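Local coordinates for protein UL37 (Suid herpesvirus 1, PDB 4K70) that is an inner tegument protein of the virus particle, probably helping to control viral trafficking, and binds metal ions in the crystal, at residues 349-352 with 353-357; 310-313 with 314-317. All coordinates share one frame; numbering follows the deposited sequence.

Interaction 1. Residues 349-352 with 353-357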
loop_
_atom_site.group_PDB
_atom_site.type_symbol
_atom_site.label_atom_id
_atom_site.label_comp_id
_atom_site.label_asym_id
_atom_site.label_seq_id
_atom_site.Cartn_x
_atom_site.Cartn_y
_atom_site.Cartn_z
ATOM N N HIS A 349 -7.685 -6.130 18.690
ATOM C CA HIS A 349 -8.691 -7.123 19.118
ATOM C C HIS A 349 -8.581 -8.429 18.358
ATOM O O HIS A 349 -8.843 -9.513 18.909
ATOM C CB HIS A 349 -10.111 -6.555 19.029
ATOM C CG HIS A 349 -10.379 -5.483 20.034
ATOM N ND1 HIS A 349 -11.597 -4.858 20.149
ATOM C CD2 HIS A 349 -9.576 -4.926 20.974
ATOM C CE1 HIS A 349 -11.542 -3.968 21.131
ATOM N NE2 HIS A 349 -10.325 -3.985 21.637
ATOM N N CYS A 350 -8.224 -8.334 17.083
ATOM C CA CYS A 350 -7.949 -9.526 16.297
ATOM C C CYS A 350 -6.803 -10.304 16.931
ATOM O O CYS A 350 -6.888 -11.506 17.115
ATOM C CB CYS A 350 -7.589 -9.161 14.856
ATOM S SG CYS A 350 -8.986 -8.619 13.833
ATOM N N ASP A 351 -5.712 -9.609 17.228
ATOM C CA ASP A 351 -4.565 -10.232 17.864
ATOM C C ASP A 351 -4.960 -10.959 19.157
ATOM O O ASP A 351 -4.561 -12.098 19.398
ATOM C CB ASP A 351 -3.498 -9.167 18.147
ATOM C CG ASP A 351 -2.298 -9.726 18.860
ATOM O OD1 ASP A 351 -1.487 -10.418 18.202
ATOM O OD2 ASP A 351 -2.159 -9.464 20.079
ATOM N N LEU A 352 -5.765 -10.301 19.983
ATOM C CA LEU A 352 -6.174 -10.884 21.256
ATOM C C LEU A 352 -7.151 -12.056 21.089
ATOM O O LEU A 352 -7.044 -13.046 21.790
ATOM C CB LEU A 352 -6.784 -9.811 22.163
ATOM C CG LEU A 352 -5.848 -8.720 22.697
ATOM C CD1 LEU A 352 -6.683 -7.667 23.404
ATOM C CD2 LEU A 352 -4.797 -9.319 23.653
ATOM N N LEU A 353 -8.099 -11.943 20.164
ATOM C CA LEU A 353 -9.118 -12.983 20.010
ATOM C C LEU A 353 -8.567 -14.212 19.285
ATOM O O LEU A 353 -8.954 -15.334 19.582
ATOM C CB LEU A 353 -10.348 -12.414 19.318
ATOM C CG LEU A 353 -11.078 -11.411 20.215
ATOM C CD1 LEU A 353 -12.202 -10.750 19.445
ATOM C CD2 LEU A 353 -11.617 -12.117 21.473
ATOM N N GLU A 354 -7.647 -14.003 18.348
ATOM C CA GLU A 354 -6.922 -15.111 17.726
ATOM C C GLU A 354 -6.217 -15.965 18.782
ATOM O O GLU A 354 -6.420 -17.180 18.860
ATOM C CB GLU A 354 -5.896 -14.578 16.726
ATOM C CG GLU A 354 -5.001 -15.642 16.119
ATOM C CD GLU A 354 -4.083 -15.099 15.028
ATOM O OE1 GLU A 354 -4.447 -14.096 14.362
ATOM O OE2 GLU A 354 -2.995 -15.684 14.827
ATOM N N ARG A 355 -5.386 -15.323 19.595
ATOM C CA ARG A 355 -4.723 -16.005 20.712
ATOM C C ARG A 355 -5.715 -16.764 21.608
ATOM O O ARG A 355 -5.533 -17.948 21.892
ATOM C CB ARG A 355 -3.934 -14.974 21.519
ATOM C CG ARG A 355 -2.884 -15.550 22.455
ATOM C CD ARG A 355 -1.628 -14.664 22.452
ATOM N NE ARG A 355 -1.940 -13.232 22.383
ATOM C CZ ARG A 355 -1.467 -12.388 21.464
ATOM N NH1 ARG A 355 -0.635 -12.802 20.508
ATOM N NH2 ARG A 355 -1.825 -11.112 21.502
ATOM N N ALA A 356 -6.780 -16.091 22.026
ATOM C CA ALA A 356 -7.738 -16.681 22.954
ATOM C C ALA A 356 -8.441 -17.907 22.375
ATOM O O ALA A 356 -8.629 -18.912 23.060
ATOM C CB ALA A 356 -8.761 -15.645 23.371
ATOM N N VAL A 357 -8.862 -17.822 21.116
ATOM C CA VAL A 357 -9.574 -18.932 20.507
ATOM C C VAL A 357 -8.624 -20.064 20.141
ATOM O O VAL A 357 -8.920 -21.225 20.405
ATOM C CB VAL A 357 -10.348 -18.489 19.236
ATOM C CG1 VAL A 357 -10.834 -19.706 18.479
ATOM C CG2 VAL A 357 -11.505 -17.590 19.613
#

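Interaction 2. Residues 310-313 with 314-317. With NA (sodium ion), chain J.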
loop_
_atom_site.group_PDB
_atom_site.type_symbol
_atom_site.label_atom_id
_atom_site.label_comp_id
_atom_site.label_asym_id
_atom_site.label_seq_id
_atom_site.Cartn_x
_atom_site.Cartn_y
_atom_site.Cartn_z
ATOM N N ALA A 310 -15.336 -10.951 25.076
ATOM C CA ALA A 310 -15.275 -11.819 23.912
ATOM C C ALA A 310 -14.186 -12.868 24.091
ATOM O O ALA A 310 -14.316 -13.989 23.602
ATOM C CB ALA A 310 -15.040 -10.994 22.647
ATOM N N ALA A 311 -13.133 -12.508 24.817
ATOM C CA ALA A 311 -12.031 -13.430 25.091
ATOM C C ALA A 311 -12.278 -14.375 26.293
ATOM O O ALA A 311 -11.559 -15.341 26.473
ATOM C CB ALA A 311 -10.715 -12.652 25.283
ATOM N N ASP A 312 -13.294 -14.101 27.102
ATOM C CA ASP A 312 -13.552 -14.913 28.282
ATOM C C ASP A 312 -14.429 -16.112 27.914
ATOM O O ASP A 312 -15.591 -16.184 28.301
ATOM C CB ASP A 312 -14.238 -14.080 29.356
ATOM C CG ASP A 312 -14.131 -14.714 30.740
ATOM O OD1 ASP A 312 -13.614 -15.845 30.842
ATOM O OD2 ASP A 312 -14.576 -14.090 31.720
ATOM N N LEU A 313 -13.848 -17.054 27.183
ATOM C CA LEU A 313 -14.614 -18.070 26.475
ATOM C C LEU A 313 -15.265 -19.092 27.403
ATOM O O LEU A 313 -16.217 -19.791 27.016
ATOM C CB LEU A 313 -13.721 -18.767 25.453
ATOM C CG LEU A 313 -13.224 -17.852 24.324
ATOM C CD1 LEU A 313 -12.239 -18.585 23.439
ATOM C CD2 LEU A 313 -14.394 -17.353 23.510
ATOM N N ASP A 314 -14.757 -19.187 28.626
ATOM C CA ASP A 314 -15.339 -20.121 29.581
ATOM C C ASP A 314 -16.691 -19.638 30.063
ATOM O O ASP A 314 -17.523 -20.430 30.477
ATOM C CB ASP A 314 -14.398 -20.337 30.773
ATOM C CG ASP A 314 -13.190 -21.160 30.404
ATOM O OD1 ASP A 314 -13.346 -22.084 29.578
ATOM O OD2 ASP A 314 -12.087 -20.884 30.927
ATOM N N HIS A 315 -16.903 -18.330 30.017
ATOM C CA HIS A 315 -18.084 -17.735 30.634
ATOM C C HIS A 315 -19.059 -17.209 29.596
ATOM O O HIS A 315 -20.276 -17.279 29.782
ATOM C CB HIS A 315 -17.683 -16.579 31.562
ATOM C CG HIS A 315 -16.984 -17.023 32.805
ATOM N ND1 HIS A 315 -15.633 -17.282 32.847
ATOM C CD2 HIS A 315 -17.456 -17.267 34.053
ATOM C CE1 HIS A 315 -15.296 -17.665 34.067
ATOM N NE2 HIS A 315 -16.385 -17.666 34.819
ATOM N N THR A 316 -18.513 -16.708 28.493
ATOM C CA THR A 316 -19.279 -15.918 27.538
ATOM C C THR A 316 -18.962 -16.296 26.103
ATOM O O THR A 316 -17.799 -16.469 25.735
ATOM C CB THR A 316 -18.970 -14.424 27.756
ATOM O OG1 THR A 316 -19.550 -14.014 29.000
ATOM C CG2 THR A 316 -19.508 -13.557 26.621
ATOM N N GLN A 317 -20.007 -16.421 25.301
ATOM C CA GLN A 317 -19.864 -16.656 23.872
ATOM C C GLN A 317 -20.450 -15.473 23.091
ATOM O O GLN A 317 -21.667 -15.320 23.002
ATOM C CB GLN A 317 -20.561 -17.960 23.470
ATOM C CG GLN A 317 -20.364 -18.321 22.010
ATOM C CD GLN A 317 -18.897 -18.366 21.628
ATOM O OE1 GLN A 317 -18.150 -19.245 22.083
ATOM N NE2 GLN A 317 -18.459 -17.392 20.821
HETATM NA NA NA J . -22.117 -18.579 28.598
HETATM O O HOH W 1 -16.957 -14.962 23.665
HETATM O O HOH W 2 -12.419 -17.982 30.025
HETATM O O HOH W 3 -16.997 -20.070 24.420
#

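Interaction 1. Residues 349-352 with 353-357
Successive turns of helix 347-358 meet here: backbone bonds join each residue to the one four places on, and Asp351 pairs with Arg355 on the outer side. Leu353 N donates to His349 O at 2.8 Å, Glu354 N to Cys350 O at 2.9 Å and Ala356 N to Leu352 O at 3.1 Å, while the bond from Arg355 N to Asp351 O is weak. Asp351 has CG anti to its amide nitrogen (chi1 178°), which carries the carboxylate toward the next turn. Arg355, bent at chi2 and chi3, folds its guanidinium back so that Asp351 O lies over one face, offset toward the rim. As modelled, the carboxylate and guanidinium planes are 64° apart. Arg355 NH1 reaches Asp351 OD1 in a weak bond of 3.4 Å; the approach of Arg355 NH2 to Asp351 OD2 is too short to be trusted. Arg348 also pairs with that uncertainly placed OD2. Glu354 OE2 is held by Tyr409 OH. Leu353 sets CG 3.2 Å from His349 O and is buried against helices 307-311 and 366-385, Val357 against the latter, while Arg355 is exposed. This is an i to i+4 Asp-Arg pair along a helix, its exact geometry uncertain.

Interaction 2. Residues 310-313 with 314-317
The chain turns sharply just after helix 307-311, and the turn is built round Asp312, whose backbone oxygen and carboxylate both take bonds from the residues that follow. Asp312 O accepts twice: from Thr316 N at 3.0 Å, nearly along the C=O axis, and from His315 N at 3.0 Å, which comes from above the carbonyl plane. The side chains repeat the link, since His315 ND1 donates to Asp312 OD1 at 3.2 Å. That bond is bent (148° at the hydrogen) and reaches the oxygen from above the carboxylate plane, ring and carboxylate being turned 54° apart. Asp312 CG stands anti to the amide nitrogen (chi1 -161°), bringing OD1 near the ND1 edge of the imidazole; Thr290 OG1 holds its OD2. A water donates to Asp312 OD1 at 2.6 Å and accepts from Asp314 N, and another joins Ala310 O to Thr316 O. Leu313 O and the Gln317 OE1 amide oxygen share a third. His315 O binds the sodium ion at 2.5 Å, and Gln292 OE1 is its other protein ligand. Asp312 itself is the centre of an inverse gamma turn, and its carboxylate and His315 form a His-carboxylate hydrogen bond.

In the fold
Interaction 2 comes first along the chain, and the helix of interaction 1 packs against it, their centres 12 Å apart. The join is van der Waals packing of leucine side chains against the other segment's backbone: Leu353 CD2 lies 3.7 Å from Ala311 N, and Leu313 CD1 reaches Ala356 O at 3.6 Å and Val357 CA at 4.0 Å. Leu313 thus ties the turn to the far end of helix 347-358, and Asp314 forms a salt bridge with Arg360, just beyond that helix. The Cys350 side chain is about 11 Å from a different bound sodium ion and about 14 Å from a bound calcium ion. Asp312, Asp314 and Asp351 have been seen to bind calcium in this protein, though none is bound to them in this chain.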